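Side-chain contact in structural protein ORF131 (Acidianus two-tailed virus, PDB 3FAJ), which is a virion structural protein of an archaeal virus, a small helical member of the RIP/P131 family that probably binds DNA: residues Ala77-Lys80 with Met81-Ala85. Residues are numbered along the deposited sequence; the frame is centred on the assembly and turned at random.
Sequences AIVK and MISDA
Ile78 and Ile82, one helical turn apart, lie side by side and point the same way, with Ile78 CG2 3.9 Å from Ile82 CD1. Met81 crosses Ile78 obliquely: CG sits beside the backbone N (chi1 -76°), which sends the chain back toward the preceding turn, and the bend at chi3 (-93°) brings CE to 4.0 Å from Ile78 CG1 and 4.2 Å from Ala77 CB. Behind these side chains the backbone keeps regular i to i+4 bonding, as in Ile82 N to Ile78 O (2.9 Å). Val79 O is gripped twice, by Ser83 N and, at 2.8 Å, by Ser83 OG, which comes from above the carbonyl plane. This hydroxyl-to-backbone bond is common for helical serines; OG stands beside the backbone N (chi1 -58°), facing the preceding turn, where Val79 O lies. On the solvent side the side chains are held more loosely: Lys80 and Asp84, both exposed, run alongside each other, yet Lys80 NZ stays 6.4 Å from Asp84 OD2, and Asp84 OD1 forms a salt bridge with Lys87 NZ. Helix 69-86 thus has a buried face (Ile78, Ile82, Ala85) and an exposed one (Lys80, Asp84). Ile78 packs on helix 113-123 and, with Ile82, on helix 31-43; Val79 and Ser83 meet helix 51-66, and Ala85 rests against helix 103-111.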
ATOM      1  N   ALA A  77       7.653   1.283  -0.411  1.00 24.50           N
ATOM      2  CA  ALA A  77       7.814   2.584   0.273  1.00 24.75           C
ATOM      3  C   ALA A  77       6.688   2.793   1.281  1.00 24.65           C
ATOM      4  O   ALA A  77       6.943   3.240   2.411  1.00 24.54           O
ATOM      5  CB  ALA A  77       7.880   3.757  -0.746  1.00 24.14           C
ATOM      6  N   ILE A  78       5.464   2.454   0.890  1.00 24.53           N
ATOM      7  CA  ILE A  78       4.300   2.609   1.770  1.00 24.64           C
ATOM      8  C   ILE A  78       4.391   1.665   2.981  1.00 24.70           C
ATOM      9  O   ILE A  78       4.131   2.078   4.113  1.00 24.55           O
ATOM     10  CB  ILE A  78       2.981   2.429   1.003  1.00 25.20           C
ATOM     11  CG1 ILE A  78       2.812   3.607   0.015  1.00 25.47           C
ATOM     12  CG2 ILE A  78       1.787   2.369   1.982  1.00 25.22           C
ATOM     13  CD1 ILE A  78       1.696   3.360  -1.048  1.00 27.33           C
ATOM     14  N   VAL A  79       4.778   0.416   2.724  1.00 24.72           N
ATOM     15  CA  VAL A  79       4.935  -0.561   3.809  1.00 24.61           C
ATOM     16  C   VAL A  79       5.920  -0.030   4.849  1.00 25.35           C
ATOM     17  O   VAL A  79       5.654  -0.096   6.059  1.00 25.21           O
ATOM     18  CB  VAL A  79       5.339  -1.967   3.287  1.00 24.44           C
ATOM     19  CG1 VAL A  79       5.774  -2.894   4.449  1.00 24.07           C
ATOM     20  CG2 VAL A  79       4.175  -2.580   2.484  1.00 25.03           C
ATOM     21  N   LYS A  80       7.048   0.511   4.396  1.00 25.30           N
ATOM     22  CA  LYS A  80       8.045   1.098   5.298  0.50 25.23           C
ATOM     23  C   LYS A  80       7.447   2.226   6.145  1.00 25.76           C
ATOM     24  O   LYS A  80       7.685   2.324   7.363  1.00 24.25           O
ATOM     25  CB  LYS A  80       9.226   1.611   4.483  0.50 25.83           C
ATOM     26  CG  LYS A  80      10.388   2.151   5.333  0.50 26.33           C
ATOM     27  CD  LYS A  80      11.722   2.050   4.609  0.50 30.28           C
ATOM     28  CE  LYS A  80      11.711   2.687   3.226  0.50 30.95           C
ATOM     29  NZ  LYS A  80      13.118   3.036   2.802  0.50 33.71           N
ATOM     30  N   MET A  81       6.664   3.092   5.492  1.00 24.90           N
ATOM     31  CA  MET A  81       6.079   4.241   6.188  1.00 27.08           C
ATOM     32  C   MET A  81       5.120   3.774   7.271  1.00 25.68           C
ATOM     33  O   MET A  81       5.150   4.278   8.391  1.00 25.19           O
ATOM     34  CB  MET A  81       5.350   5.179   5.204  1.00 26.49           C
ATOM     35  CG  MET A  81       6.333   6.026   4.400  1.00 28.05           C
ATOM     36  SD  MET A  81       5.429   7.078   3.248  1.00 34.32           S
ATOM     37  CE  MET A  81       5.393   6.122   1.745  1.00 34.65           C
ATOM     38  N   ILE A  82       4.275   2.800   6.939  1.00 24.85           N
ATOM     39  CA  ILE A  82       3.301   2.300   7.920  1.00 23.90           C
ATOM     40  C   ILE A  82       3.998   1.577   9.074  1.00 23.76           C
ATOM     41  O   ILE A  82       3.694   1.818  10.243  1.00 23.47           O
ATOM     42  CB  ILE A  82       2.241   1.390   7.255  1.00 22.51           C
ATOM     43  CG1 ILE A  82       1.417   2.194   6.236  1.00 23.58           C
ATOM     44  CG2 ILE A  82       1.326   0.767   8.339  1.00 24.05           C
ATOM     45  CD1 ILE A  82       0.387   1.391   5.497  1.00 24.88           C
ATOM     46  N   SER A  83       4.964   0.708   8.742  1.00 23.97           N
ATOM     47  CA  SER A  83       5.751  -0.014   9.751  0.50 24.51           C
ATOM     48  C   SER A  83       6.432   0.939  10.724  1.00 24.65           C
ATOM     49  O   SER A  83       6.406   0.725  11.937  1.00 24.29           O
ATOM     50  CB  SER A  83       6.812  -0.889   9.073  0.50 24.76           C
ATOM     51  OG  SER A  83       6.204  -1.803   8.179  0.50 25.78           O
ATOM     52  N   ASP A  84       7.048   1.986  10.175  1.00 24.94           N
ATOM     53  CA  ASP A  84       7.770   2.966  10.970  1.00 26.12           C
ATOM     54  C   ASP A  84       6.834   3.729  11.900  1.00 25.87           C
ATOM     55  O   ASP A  84       7.194   3.973  13.060  1.00 25.93           O
ATOM     56  CB  ASP A  84       8.525   3.946  10.069  1.00 26.70           C
ATOM     57  CG  ASP A  84       9.740   3.320   9.382  1.00 29.69           C
ATOM     58  OD1 ASP A  84      10.156   2.180   9.731  1.00 31.28           O
ATOM     59  OD2 ASP A  84      10.285   3.992   8.472  1.00 31.37           O
ATOM     60  N   ALA A  85       5.655   4.094  11.393  1.00 25.60           N
ATOM     61  CA  ALA A  85       4.679   4.857  12.163  1.00 25.66           C
ATOM     62  C   ALA A  85       4.097   3.992  13.284  1.00 26.00           C
ATOM     63  O   ALA A  85       3.681   4.515  14.310  1.00 25.72           O
ATOM     64  CB  ALA A  85       3.567   5.409  11.256  1.00 25.32           C
TER